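Local coordinates for exosome complex exonuclease RRP46 homolog (Oryza sativa Japonica Group, PDB 3HKM), which binds double-stranded DNA and single-stranded RNA, cleaves DNA hydrolytically and RNA phosphorolytically in vitro, and is probably a component of the exosome core, at residues A[5-11]-A[153-159]; A[142-146]-A[163-167]; A[15-20]-A[31-36]; A[37-42]-A[106-112]; A[86-91]-A[194-198]. One frame throughout, in Å; residues are numbered along the deposited sequence.

Interaction 1. Residues A[5-11]-A[153-159]; sequences RADGRNP and LDTNKAE
Arg5 lays its guanidinium side-on against the carboxylate of Glu159, the two side chains crossing at about a right angle and their planes 32° apart. Each oxygen takes one nitrogen: NE of Arg5 reaches OE2 of Glu159 at 2.9 Å in a nearly straight bond, and NH2 of Arg5 reaches OE1 of Glu159, also at 2.9 Å, both from the syn side, NE somewhat out of the carboxylate plane. The end of the same guanidinium faces the backbone, where NH1 and NH2 of Arg5 converge on the single oxygen Leu153 O, each at 3.0 Å. The bend at chi3 (77°) turns the group so that carboxylate and carbonyl both lie at its edge. Over one face of it comes NE of Arg9, 3.7 Å above the plane. Glu159 has a second task as half of a capping box at the start of helix 157-160: its OE1 accepts from Asn156 N, while Glu159 N donates to Asn156 OD1 at 2.8 Å. The bond to OE1 is likely to steady the carboxylate that Arg5 grips. Asp7 also brings a carboxylate close, with OD1 3.3 Å from OE2 of Glu159, and the neighbouring arginines probably ease that repulsion. A water accepts from Asn156 ND2 and, weakly, from Arg9 NH1. Leu153 N donates to Pro11 O at 2.7 Å, tying this N-terminal loop to strand 151-153.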
# COMPACT_ATOMS: atom_id res chain seq x y z
N ARG A 5 -1.51 -9.51 22.05
CA ARG A 5 -2.64 -8.86 21.40
C ARG A 5 -3.79 -9.85 21.34
O ARG A 5 -3.57 -11.05 21.44
CB ARG A 5 -2.27 -8.39 19.98
CG ARG A 5 -1.14 -7.37 19.94
CD ARG A 5 -0.38 -7.43 18.63
NE ARG A 5 -1.10 -6.79 17.53
CZ ARG A 5 -0.55 -6.48 16.36
NH1 ARG A 5 0.73 -6.74 16.14
NH2 ARG A 5 -1.28 -5.90 15.42
N ALA A 6 -5.01 -9.35 21.20
CA ALA A 6 -6.19 -10.21 21.19
C ALA A 6 -6.03 -11.39 20.25
O ALA A 6 -6.31 -12.53 20.62
CB ALA A 6 -7.43 -9.40 20.82
N ASP A 7 -5.58 -11.12 19.03
CA ASP A 7 -5.51 -12.16 18.01
C ASP A 7 -4.36 -13.14 18.23
O ASP A 7 -4.25 -14.15 17.53
CB ASP A 7 -5.45 -11.56 16.60
CG ASP A 7 -4.33 -10.56 16.43
OD1 ASP A 7 -4.45 -9.43 16.97
OD2 ASP A 7 -3.35 -10.90 15.76
N GLY A 8 -3.51 -12.84 19.20
CA GLY A 8 -2.44 -13.75 19.57
C GLY A 8 -1.10 -13.39 18.98
O GLY A 8 -0.12 -14.12 19.13
N ARG A 9 -1.05 -12.25 18.30
CA ARG A 9 0.22 -11.76 17.77
C ARG A 9 0.95 -10.94 18.83
O ARG A 9 0.34 -10.42 19.75
CB ARG A 9 -0.01 -10.90 16.53
CG ARG A 9 -0.57 -11.66 15.35
CD ARG A 9 -0.59 -10.82 14.10
NE ARG A 9 -1.34 -9.58 14.25
CZ ARG A 9 -2.44 -9.27 13.57
NH1 ARG A 9 -2.95 -10.12 12.68
NH2 ARG A 9 -3.04 -8.10 13.77
N ASN A 10 2.27 -10.86 18.71
CA ASN A 10 3.03 -9.92 19.53
C ASN A 10 3.25 -8.61 18.76
O ASN A 10 3.14 -8.59 17.53
CB ASN A 10 4.35 -10.54 20.01
CG ASN A 10 5.29 -10.88 18.88
OD1 ASN A 10 5.64 -10.02 18.07
ND2 ASN A 10 5.72 -12.14 18.82
N PRO A 11 3.53 -7.52 19.49
CA PRO A 11 3.62 -6.17 18.92
C PRO A 11 4.28 -6.04 17.55
O PRO A 11 3.74 -5.33 16.71
CB PRO A 11 4.41 -5.43 20.00
CG PRO A 11 3.92 -6.04 21.25
CD PRO A 11 3.73 -7.51 20.95
N LEU A 153 2.38 -3.47 15.22
CA LEU A 153 2.52 -3.50 13.76
C LEU A 153 1.36 -4.22 13.08
O LEU A 153 0.92 -5.28 13.53
CB LEU A 153 3.86 -4.14 13.35
CG LEU A 153 5.12 -3.42 13.86
CD1 LEU A 153 6.37 -4.09 13.34
CD2 LEU A 153 5.08 -1.95 13.47
N ASP A 154 0.87 -3.63 11.99
CA ASP A 154 -0.20 -4.22 11.20
C ASP A 154 -1.46 -4.43 12.03
O ASP A 154 -1.88 -5.55 12.29
CB ASP A 154 0.26 -5.55 10.60
CG ASP A 154 -0.57 -5.99 9.40
OD1 ASP A 154 -1.18 -5.13 8.73
OD2 ASP A 154 -0.58 -7.21 9.13
N THR A 155 -2.07 -3.32 12.44
CA THR A 155 -3.27 -3.36 13.25
C THR A 155 -4.46 -3.87 12.44
O THR A 155 -4.53 -3.68 11.23
CB THR A 155 -3.64 -1.96 13.74
OG1 THR A 155 -3.64 -1.06 12.63
CG2 THR A 155 -2.65 -1.48 14.78
N ASN A 156 -5.40 -4.50 13.14
CA ASN A 156 -6.65 -4.93 12.53
C ASN A 156 -7.77 -3.92 12.78
O ASN A 156 -7.51 -2.80 13.22
CB ASN A 156 -7.03 -6.33 13.01
CG ASN A 156 -7.08 -6.44 14.52
OD1 ASN A 156 -7.02 -5.44 15.23
ND2 ASN A 156 -7.19 -7.67 15.02
N LYS A 157 -9.00 -4.30 12.47
CA LYS A 157 -10.15 -3.42 12.63
C LYS A 157 -10.43 -3.18 14.12
O LYS A 157 -10.79 -2.08 14.53
CB LYS A 157 -11.37 -4.03 11.94
CG LYS A 157 -12.60 -3.14 11.85
CD LYS A 157 -13.73 -3.90 11.16
CE LYS A 157 -14.98 -3.04 11.00
NZ LYS A 157 -16.14 -3.84 10.48
N ALA A 158 -10.25 -4.23 14.92
CA ALA A 158 -10.49 -4.15 16.36
C ALA A 158 -9.51 -3.23 17.08
O ALA A 158 -9.90 -2.45 17.94
CB ALA A 158 -10.46 -5.56 16.97
N GLU A 159 -8.23 -3.35 16.73
CA GLU A 159 -7.17 -2.54 17.34
C GLU A 159 -7.25 -1.10 16.87
O GLU A 159 -6.73 -0.18 17.52
CB GLU A 159 -5.79 -3.12 17.01
CG GLU A 159 -5.50 -4.46 17.69
CD GLU A 159 -4.36 -5.23 17.04
OE1 GLU A 159 -3.92 -4.84 15.94
OE2 GLU A 159 -3.91 -6.25 17.61
O HOH W 1 -6.03 -9.87 13.24

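Interaction 2. Residues A[142-146]-A[163-167]; sequences GCGVL and LKSFA
Strands 142-145 and 165-167 run antiparallel, their axes 4.5 Å apart at closest approach and their directions 160° from each other. They belong to strands 138-145 and 165-172, the central pair of the four-stranded antiparallel sheet, with strand 151-153 beyond the first and 197-201 beyond the second. Cys143 and Ala167 form a hydrogen-bonded pair, with Cys143 N pointing almost straight at Ala167 O (2.9 Å, 175° at the hydrogen). Val145 N meets Ser165 O at 2.9 Å from above the carbonyl plane. Cys143, Val145, Ser165 and Ala167 turn their side chains to one face, where helix 205-229 lies against Cys143 and Val145. There Val145 and Ser165 are pressed tightly together, CB to CB at 3.4 Å: with CG1 anti to its N (chi1 -164°), Val145 lays CG2 beside Ser165 CB, and the hydroxyl of Ser165 is bonded to Val202 O. Gly144 and Phe166 belong to the other face, which Leu163 also reaches: its CD2 rests 3.3 Å from Gly144 C, where a side chain on Gly144 would sit. CD2 of Leu146 packs 3.7 Å from CG of Leu163. Where the strands part, a water donates to Val145 O and accepts from Lys164 N.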
# COMPACT_ATOMS: atom_id res chain seq x y z
N GLY A 142 0.87 -0.52 8.67
CA GLY A 142 0.04 0.21 9.61
C GLY A 142 0.51 -0.00 11.03
O GLY A 142 0.50 -1.12 11.54
N CYS A 143 0.97 1.07 11.67
CA CYS A 143 1.49 0.98 13.03
C CYS A 143 0.50 1.60 13.99
O CYS A 143 -0.00 2.69 13.75
CB CYS A 143 2.81 1.75 13.15
SG CYS A 143 3.99 1.43 11.85
N GLY A 144 0.22 0.91 15.09
CA GLY A 144 -0.65 1.43 16.13
C GLY A 144 0.18 1.77 17.34
O GLY A 144 1.19 1.11 17.61
N VAL A 145 -0.21 2.80 18.07
CA VAL A 145 0.52 3.14 19.29
C VAL A 145 -0.35 2.92 20.53
O VAL A 145 -1.46 3.46 20.63
CB VAL A 145 1.06 4.58 19.28
CG1 VAL A 145 2.12 4.73 20.36
CG2 VAL A 145 1.65 4.91 17.91
N LEU A 146 0.16 2.12 21.45
CA LEU A 146 -0.56 1.76 22.66
C LEU A 146 -0.43 2.80 23.76
O LEU A 146 0.49 3.62 23.75
CB LEU A 146 -0.09 0.40 23.18
CG LEU A 146 -0.39 -0.78 22.25
CD1 LEU A 146 0.10 -2.09 22.86
CD2 LEU A 146 -1.89 -0.84 21.97
N LEU A 163 -7.02 1.91 19.79
CA LEU A 163 -5.90 2.84 19.96
C LEU A 163 -6.24 4.30 19.66
O LEU A 163 -7.29 4.60 19.08
CB LEU A 163 -4.71 2.39 19.12
CG LEU A 163 -3.91 1.19 19.64
CD1 LEU A 163 -4.78 -0.04 19.77
CD2 LEU A 163 -2.72 0.93 18.74
N LYS A 164 -5.34 5.20 20.08
CA LYS A 164 -5.52 6.64 19.90
C LYS A 164 -4.48 7.25 18.96
O LYS A 164 -4.61 8.39 18.53
CB LYS A 164 -5.45 7.37 21.24
CG LYS A 164 -6.82 7.65 21.88
CD LYS A 164 -6.78 8.97 22.66
CE LYS A 164 -5.65 8.99 23.71
NZ LYS A 164 -5.13 10.38 23.98
N SER A 165 -3.44 6.48 18.66
CA SER A 165 -2.36 6.94 17.80
C SER A 165 -2.10 5.88 16.76
O SER A 165 -2.19 4.69 17.03
CB SER A 165 -1.08 7.15 18.61
OG SER A 165 -1.26 8.01 19.72
N PHE A 166 -1.76 6.32 15.55
CA PHE A 166 -1.17 5.41 14.58
C PHE A 166 -0.62 6.07 13.32
O PHE A 166 -0.90 7.24 13.04
CB PHE A 166 -2.10 4.22 14.27
CG PHE A 166 -3.43 4.60 13.70
CD1 PHE A 166 -4.58 4.48 14.46
CD2 PHE A 166 -3.53 5.04 12.39
CE1 PHE A 166 -5.81 4.81 13.94
CE2 PHE A 166 -4.76 5.38 11.85
CZ PHE A 166 -5.91 5.26 12.63
N ALA A 167 0.18 5.32 12.59
CA ALA A 167 0.87 5.86 11.44
C ALA A 167 0.78 4.87 10.28
O ALA A 167 0.85 3.67 10.48
CB ALA A 167 2.32 6.13 11.79
O HOH W 2 -2.93 4.70 22.26

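Interaction 3. Residues A[15-20]-A[31-36]; sequences RPFSCT and ARWAQG
The guanidinium of Arg15 carries Gln35 O over one face, 3.3 Å above its plane and displaced toward the rim, and the indole of Trp33 has Ser18 O over one face, 4.0 Å up and likewise off centre. The side chain of Gln35 comes to the edge of that indole. Phe17 meets the indole obliquely, its CD2 4.3 Å from Trp33 CZ2, and both rings touch Phe225 of helix 205-229. Cys19 comes to the benzo side of Trp33, with CB 3.9 Å from CE3, while its sulfur, swung anti to its backbone N (chi1 -179°), reaches on to Ala31 CB at 3.6 Å. Phe17, Cys19, Trp33 and Gln35 share the inner face of a beta hairpin, strands 17-21 and 29-35, at one edge of the five-stranded sheet; helix 115-130 packs on Trp33 and Gln35 from that side. Ser18 and Ala34 make a hydrogen-bonded pair, Ala34 N to Ser18 O at 3.0 Å, whereas the two bonds between Thr20 and Arg32 are weak. On the other face CG2 of Thr20 lies 3.4 Å from CB of Arg32, and a water joins Ser18 OG to the carbonyls of Pro16 and Ala34. Beyond the strand ends Gly36 N donates to Pro16 O, and Arg15 folds CG and CD over the backbone of Gln35 and Gly36 before its NH1 and NH2 bond to the carbonyls of Gly113 and Asp112.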
# COMPACT_ATOMS: atom_id res chain seq x y z
N ARG A 15 0.62 -9.85 10.34
CA ARG A 15 -0.32 -10.93 10.11
C ARG A 15 0.12 -11.67 8.85
O ARG A 15 0.86 -11.11 8.03
CB ARG A 15 -1.75 -10.40 10.02
CG ARG A 15 -2.12 -9.80 8.69
CD ARG A 15 -2.69 -8.39 8.87
NE ARG A 15 -4.03 -8.33 9.43
CZ ARG A 15 -4.84 -7.29 9.27
NH1 ARG A 15 -4.45 -6.24 8.56
NH2 ARG A 15 -6.05 -7.31 9.80
N PRO A 16 -0.28 -12.94 8.69
CA PRO A 16 0.22 -13.67 7.53
C PRO A 16 -0.26 -13.03 6.22
O PRO A 16 -1.45 -12.79 6.07
CB PRO A 16 -0.41 -15.06 7.70
CG PRO A 16 -0.73 -15.16 9.18
CD PRO A 16 -1.13 -13.77 9.57
N PHE A 17 0.66 -12.72 5.31
CA PHE A 17 0.28 -12.18 4.00
C PHE A 17 0.39 -13.22 2.89
O PHE A 17 1.07 -14.25 3.03
CB PHE A 17 1.06 -10.92 3.64
CG PHE A 17 2.52 -10.99 3.98
CD1 PHE A 17 2.96 -10.73 5.27
CD2 PHE A 17 3.46 -11.31 3.01
CE1 PHE A 17 4.30 -10.80 5.59
CE2 PHE A 17 4.80 -11.38 3.32
CZ PHE A 17 5.22 -11.12 4.62
N SER A 18 -0.29 -12.95 1.78
CA SER A 18 -0.39 -13.90 0.69
C SER A 18 -0.70 -13.15 -0.59
O SER A 18 -1.10 -12.00 -0.55
CB SER A 18 -1.50 -14.91 0.97
OG SER A 18 -2.75 -14.25 1.16
N CYS A 19 -0.51 -13.80 -1.73
CA CYS A 19 -0.80 -13.13 -3.00
C CYS A 19 -0.96 -14.10 -4.16
O CYS A 19 -0.07 -14.91 -4.43
CB CYS A 19 0.28 -12.09 -3.34
SG CYS A 19 -0.03 -11.19 -4.88
N THR A 20 -2.09 -14.04 -4.84
CA THR A 20 -2.21 -14.75 -6.10
C THR A 20 -1.71 -13.85 -7.23
O THR A 20 -2.22 -12.74 -7.43
CB THR A 20 -3.63 -15.22 -6.39
OG1 THR A 20 -3.82 -15.32 -7.81
CG2 THR A 20 -4.62 -14.25 -5.83
N ALA A 31 -2.64 -8.38 -8.73
CA ALA A 31 -2.31 -9.03 -7.47
C ALA A 31 -3.51 -8.95 -6.55
O ALA A 31 -3.99 -7.87 -6.25
CB ALA A 31 -1.11 -8.35 -6.82
N ARG A 32 -4.02 -10.10 -6.12
CA ARG A 32 -4.94 -10.14 -5.01
C ARG A 32 -4.11 -10.35 -3.75
O ARG A 32 -3.63 -11.44 -3.47
CB ARG A 32 -5.98 -11.26 -5.17
CG ARG A 32 -6.56 -11.75 -3.84
CD ARG A 32 -7.75 -12.68 -4.03
NE ARG A 32 -8.87 -11.96 -4.63
CZ ARG A 32 -10.15 -12.31 -4.51
NH1 ARG A 32 -10.50 -13.37 -3.80
NH2 ARG A 32 -11.09 -11.59 -5.10
N TRP A 33 -3.93 -9.27 -3.00
CA TRP A 33 -3.02 -9.27 -1.86
C TRP A 33 -3.82 -9.37 -0.55
O TRP A 33 -4.81 -8.65 -0.36
CB TRP A 33 -2.16 -8.00 -1.91
CG TRP A 33 -1.16 -7.85 -0.83
CD1 TRP A 33 -1.39 -7.44 0.45
CD2 TRP A 33 0.25 -8.08 -0.93
NE1 TRP A 33 -0.22 -7.41 1.15
CE2 TRP A 33 0.81 -7.80 0.33
CE3 TRP A 33 1.10 -8.52 -1.96
CZ2 TRP A 33 2.18 -7.93 0.59
CZ3 TRP A 33 2.45 -8.64 -1.70
CH2 TRP A 33 2.98 -8.35 -0.43
N ALA A 34 -3.40 -10.28 0.33
CA ALA A 34 -4.10 -10.47 1.59
C ALA A 34 -3.20 -10.38 2.82
O ALA A 34 -2.13 -10.98 2.88
CB ALA A 34 -4.86 -11.79 1.58
N GLN A 35 -3.64 -9.62 3.81
CA GLN A 35 -3.03 -9.65 5.12
C GLN A 35 -4.15 -9.90 6.11
O GLN A 35 -5.03 -9.06 6.28
CB GLN A 35 -2.35 -8.32 5.41
CG GLN A 35 -1.46 -7.86 4.28
CD GLN A 35 -1.02 -6.43 4.45
OE1 GLN A 35 -1.41 -5.76 5.40
NE2 GLN A 35 -0.20 -5.96 3.53
N GLY A 36 -4.14 -11.06 6.74
CA GLY A 36 -5.28 -11.46 7.55
C GLY A 36 -6.52 -11.43 6.69
O GLY A 36 -6.50 -11.89 5.54
O HOH W 3 -2.69 -14.00 3.87

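Interaction 4. Residues A[37-42]-A[106-112]; sequences DTIVLA and LQVVGND
Two consecutive amides, Val109 N and Gly110 N, point at one oxygen, Ile39 O, from 2.9 and 3.0 Å: a classic beta bulge in strand 100-110, where it runs antiparallel to strand 38-49 inside the five-stranded sheet. Past the bulge the pairing is regular, and Leu41 and Gln107 exchange two nearly straight backbone bonds, Leu41 N to Gln107 O and Gln107 N to Leu41 O. In the bulge Val109 comes to lie against Ile39, whose side chain it meets at a slant, its CB 3.5 Å from Ile39 CG1. Gly110 passes close by Asp37 O, where a side chain would collide. On the face toward helix 115-130 lie Val40, Ala42, Leu106 and Val108, with Val40 CG2 4.4 Å from Val108 CG2. At the start of strand 38-49 the hydroxyl of Thr38 adds a side-chain bond to those of the backbone. With OG1 beside its own N (chi1 -67°), it accepts from Asp112 N at 2.7 Å and is also bonded to Gly113 O, so one hydroxyl holds the turn after strand 100-110. A valine in its place would probably leave Asp112 N and Gly113 O without this partner and let the turn drift from the sheet. The carboxylates of Asp37 and Asp112 lie near each other, with two waters between the residues; one accepts from Asp37 N at 2.7 Å and donates to Asp112 OD1 at 2.6 Å.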
# COMPACT_ATOMS: atom_id res chain seq x y z
N ASP A 37 -7.61 -10.87 7.22
CA ASP A 37 -8.87 -10.80 6.49
C ASP A 37 -8.96 -9.55 5.63
O ASP A 37 -9.91 -9.36 4.89
CB ASP A 37 -10.06 -10.82 7.45
CG ASP A 37 -10.37 -12.20 7.98
OD1 ASP A 37 -11.37 -12.32 8.70
OD2 ASP A 37 -9.61 -13.15 7.67
N THR A 38 -7.97 -8.67 5.76
CA THR A 38 -7.90 -7.50 4.90
C THR A 38 -7.33 -7.93 3.56
O THR A 38 -6.14 -8.25 3.45
CB THR A 38 -7.02 -6.40 5.50
OG1 THR A 38 -7.65 -5.88 6.67
CG2 THR A 38 -6.82 -5.27 4.49
N ILE A 39 -8.19 -7.95 2.55
CA ILE A 39 -7.77 -8.40 1.23
C ILE A 39 -8.16 -7.44 0.10
O ILE A 39 -9.25 -6.84 0.12
CB ILE A 39 -8.22 -9.86 0.93
CG1 ILE A 39 -8.55 -10.04 -0.55
CG2 ILE A 39 -9.39 -10.28 1.83
CD1 ILE A 39 -8.60 -11.45 -0.97
N VAL A 40 -7.26 -7.30 -0.86
CA VAL A 40 -7.36 -6.30 -1.91
C VAL A 40 -6.97 -6.89 -3.27
O VAL A 40 -6.13 -7.78 -3.34
CB VAL A 40 -6.41 -5.12 -1.57
CG1 VAL A 40 -5.68 -4.63 -2.80
CG2 VAL A 40 -7.15 -3.99 -0.82
N LEU A 41 -7.59 -6.39 -4.35
CA LEU A 41 -7.18 -6.77 -5.70
C LEU A 41 -6.64 -5.57 -6.48
O LEU A 41 -7.33 -4.57 -6.65
CB LEU A 41 -8.34 -7.41 -6.48
CG LEU A 41 -8.10 -7.62 -7.99
CD1 LEU A 41 -6.98 -8.63 -8.23
CD2 LEU A 41 -9.37 -8.05 -8.71
N ALA A 42 -5.40 -5.70 -6.95
CA ALA A 42 -4.70 -4.63 -7.66
C ALA A 42 -4.49 -4.94 -9.15
O ALA A 42 -3.88 -5.94 -9.50
CB ALA A 42 -3.35 -4.34 -6.99
N LEU A 106 -7.70 -0.37 -7.82
CA LEU A 106 -7.63 -1.04 -6.54
C LEU A 106 -9.04 -1.38 -6.09
O LEU A 106 -9.87 -0.49 -5.88
CB LEU A 106 -6.93 -0.13 -5.52
CG LEU A 106 -6.52 -0.70 -4.16
CD1 LEU A 106 -7.70 -0.81 -3.20
CD2 LEU A 106 -5.82 -2.05 -4.33
N GLN A 107 -9.33 -2.67 -5.97
CA GLN A 107 -10.64 -3.12 -5.55
C GLN A 107 -10.54 -3.75 -4.16
O GLN A 107 -9.85 -4.76 -3.97
CB GLN A 107 -11.19 -4.14 -6.55
CG GLN A 107 -12.44 -4.87 -6.07
CD GLN A 107 -13.67 -3.97 -6.01
OE1 GLN A 107 -14.26 -3.76 -4.94
NE2 GLN A 107 -14.05 -3.41 -7.15
N VAL A 108 -11.23 -3.15 -3.19
CA VAL A 108 -11.30 -3.71 -1.84
C VAL A 108 -12.22 -4.92 -1.77
O VAL A 108 -13.35 -4.89 -2.25
CB VAL A 108 -11.74 -2.66 -0.81
CG1 VAL A 108 -11.78 -3.26 0.58
CG2 VAL A 108 -10.78 -1.49 -0.84
N VAL A 109 -11.71 -6.00 -1.18
CA VAL A 109 -12.43 -7.26 -1.08
C VAL A 109 -12.89 -7.49 0.36
O VAL A 109 -14.01 -7.91 0.60
CB VAL A 109 -11.54 -8.45 -1.55
CG1 VAL A 109 -12.17 -9.78 -1.17
CG2 VAL A 109 -11.30 -8.36 -3.06
N GLY A 110 -12.00 -7.19 1.30
CA GLY A 110 -12.31 -7.28 2.72
C GLY A 110 -11.55 -6.22 3.49
O GLY A 110 -10.49 -5.76 3.05
N ASN A 111 -12.09 -5.81 4.63
CA ASN A 111 -11.42 -4.81 5.44
C ASN A 111 -11.42 -5.20 6.91
O ASN A 111 -12.39 -4.97 7.63
CB ASN A 111 -12.05 -3.43 5.24
CG ASN A 111 -11.34 -2.34 6.02
OD1 ASN A 111 -10.34 -2.59 6.67
ND2 ASN A 111 -11.87 -1.13 5.95
N ASP A 112 -10.31 -5.80 7.34
CA ASP A 112 -10.07 -6.08 8.75
C ASP A 112 -8.90 -5.25 9.26
O ASP A 112 -8.16 -5.70 10.14
CB ASP A 112 -9.78 -7.56 8.99
CG ASP A 112 -9.73 -7.91 10.47
OD1 ASP A 112 -9.19 -8.96 10.83
OD2 ASP A 112 -10.23 -7.09 11.27
O HOH W 4 -7.14 -10.07 9.78
O HOH W 5 -11.58 -10.96 11.25

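Interaction 5. Residues A[86-91]-A[194-198]; sequences RTLQSI and LITSI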
# COMPACT_ATOMS: atom_id res chain seq x y z
N ARG A 86 -0.21 9.39 -4.77
CA ARG A 86 1.03 10.07 -4.38
C ARG A 86 2.17 9.08 -4.25
O ARG A 86 3.28 9.33 -4.72
CB ARG A 86 0.86 10.74 -3.01
CG ARG A 86 0.40 12.19 -3.02
CD ARG A 86 -0.29 12.55 -1.69
NE ARG A 86 0.60 12.53 -0.51
CZ ARG A 86 0.92 11.44 0.19
NH1 ARG A 86 0.46 10.24 -0.15
NH2 ARG A 86 1.73 11.54 1.24
N THR A 87 1.88 7.96 -3.58
CA THR A 87 2.88 6.94 -3.28
C THR A 87 3.37 6.23 -4.53
O THR A 87 4.57 5.99 -4.69
CB THR A 87 2.29 5.87 -2.32
OG1 THR A 87 1.72 6.50 -1.17
CG2 THR A 87 3.38 4.91 -1.89
N LEU A 88 2.44 5.88 -5.41
CA LEU A 88 2.78 5.15 -6.62
C LEU A 88 3.55 6.02 -7.60
O LEU A 88 4.58 5.61 -8.11
CB LEU A 88 1.53 4.59 -7.29
CG LEU A 88 0.84 3.43 -6.58
CD1 LEU A 88 -0.13 2.80 -7.55
CD2 LEU A 88 1.84 2.40 -6.10
N GLN A 89 3.04 7.22 -7.86
CA GLN A 89 3.74 8.17 -8.72
C GLN A 89 5.16 8.38 -8.20
O GLN A 89 6.11 8.56 -8.98
CB GLN A 89 2.97 9.50 -8.79
CG GLN A 89 1.63 9.39 -9.51
CD GLN A 89 0.85 10.68 -9.55
OE1 GLN A 89 0.94 11.51 -8.64
NE2 GLN A 89 0.06 10.86 -10.60
N SER A 90 5.29 8.35 -6.88
CA SER A 90 6.57 8.49 -6.20
C SER A 90 7.57 7.37 -6.54
O SER A 90 8.73 7.65 -6.88
CB SER A 90 6.35 8.54 -4.69
OG SER A 90 7.59 8.57 -4.00
N ILE A 91 7.13 6.12 -6.45
CA ILE A 91 8.06 5.00 -6.62
C ILE A 91 8.31 4.64 -8.07
O ILE A 91 9.31 4.02 -8.38
CB ILE A 91 7.60 3.74 -5.87
CG1 ILE A 91 6.51 3.01 -6.66
CG2 ILE A 91 7.16 4.07 -4.44
CD1 ILE A 91 6.04 1.72 -6.02
N LEU A 194 12.17 7.72 4.31
CA LEU A 194 11.13 6.84 3.77
C LEU A 194 10.41 7.46 2.56
O LEU A 194 10.85 8.50 2.05
CB LEU A 194 10.13 6.46 4.88
CG LEU A 194 9.41 7.58 5.62
CD1 LEU A 194 8.39 8.24 4.72
CD2 LEU A 194 8.73 7.05 6.88
N ILE A 195 9.34 6.82 2.10
CA ILE A 195 8.55 7.33 0.98
C ILE A 195 7.53 8.34 1.50
O ILE A 195 7.78 9.55 1.47
CB ILE A 195 7.83 6.18 0.22
CG1 ILE A 195 8.86 5.17 -0.31
CG2 ILE A 195 7.00 6.72 -0.93
CD1 ILE A 195 8.27 4.11 -1.21
N THR A 196 6.40 7.84 1.99
CA THR A 196 5.38 8.68 2.62
C THR A 196 5.08 8.19 4.05
O THR A 196 5.27 7.02 4.37
CB THR A 196 4.04 8.69 1.80
OG1 THR A 196 3.49 7.38 1.76
CG2 THR A 196 4.25 9.17 0.37
N SER A 197 4.62 9.10 4.91
CA SER A 197 4.07 8.70 6.20
C SER A 197 2.91 9.61 6.56
O SER A 197 2.98 10.82 6.42
CB SER A 197 5.13 8.75 7.30
OG SER A 197 5.01 9.93 8.06
N ILE A 198 1.82 9.00 7.01
CA ILE A 198 0.66 9.76 7.45
C ILE A 198 0.17 9.24 8.80
O ILE A 198 -0.10 8.05 8.95
CB ILE A 198 -0.46 9.81 6.38
CG1 ILE A 198 -1.79 10.22 7.00
CG2 ILE A 198 -0.57 8.51 5.64
CD1 ILE A 198 -2.80 10.73 5.99
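Ile195 makes the first contact with helix 77-91, fitting its side chain along the turn formed by Thr87, Ser90 and Ile91. Its two branches divide the work. CD1, at the end of the extended arm (chi2 -173°), presses on CG2 of Ile91 at 3.4 Å, tighter than two methyl groups usually sit. The shorter branch, CG2, rests 3.6 Å from OG of Ser90, with CG2 of Thr87 at 4.2 Å. Ala138 and His136 also touch Ile195, so this side chain lies between the helix and the start of strand 138-145. Thr196 follows and meets the preceding part of the helix. Its OG1 lies 3.5 Å from OG1 of Thr87, whose hydroxyl is bonded to Thr83 O, one turn back in its own helix. The methyl CG2 of Thr196 faces the end of Arg86 instead, 3.6 Å from NH2, approaching the guanidinium obliquely. A bend at chi3 (66°) brings the guanidinium round beside Thr196, and NH1 makes a weak bond to Thr83 O. An alanine here is likely to leave the methyl of Thr196 without its cover and to lose the weak bond to Thr83 O. Ser197 and Ile198 run on in strand 197-201, which pairs with strand 165-172. The contact is side-chain packing of a helix against the chain around the beginning of strand 197-201, outermost in its sheet within this chain, and it joins helix 77-91, from the half of the RNase PH fold built on the five-stranded sheet, to the four-stranded antiparallel sheet.

From the N terminus, interaction 1 comes first and closes the longest loop, bringing 153-159 back to 5-11. Nested inside it are interaction 3, the hairpin 15-20 with 31-36, and then interaction 4, where 37-42 pairs with 106-112; the two share the five-stranded sheet, joined by Trp33 N to Val40 O. Interaction 5 opens at 86-91, within the loops of interactions 1 and 4, and closes at 194-198 after both, so it crosses each. Interaction 2 also crosses interaction 1 but nests inside interaction 5, which it meets in the four-stranded sheet. The Asp154-Arg15 link between interactions 1 and 3 and the helix contact of interaction 5 join that sheet to the five-stranded half.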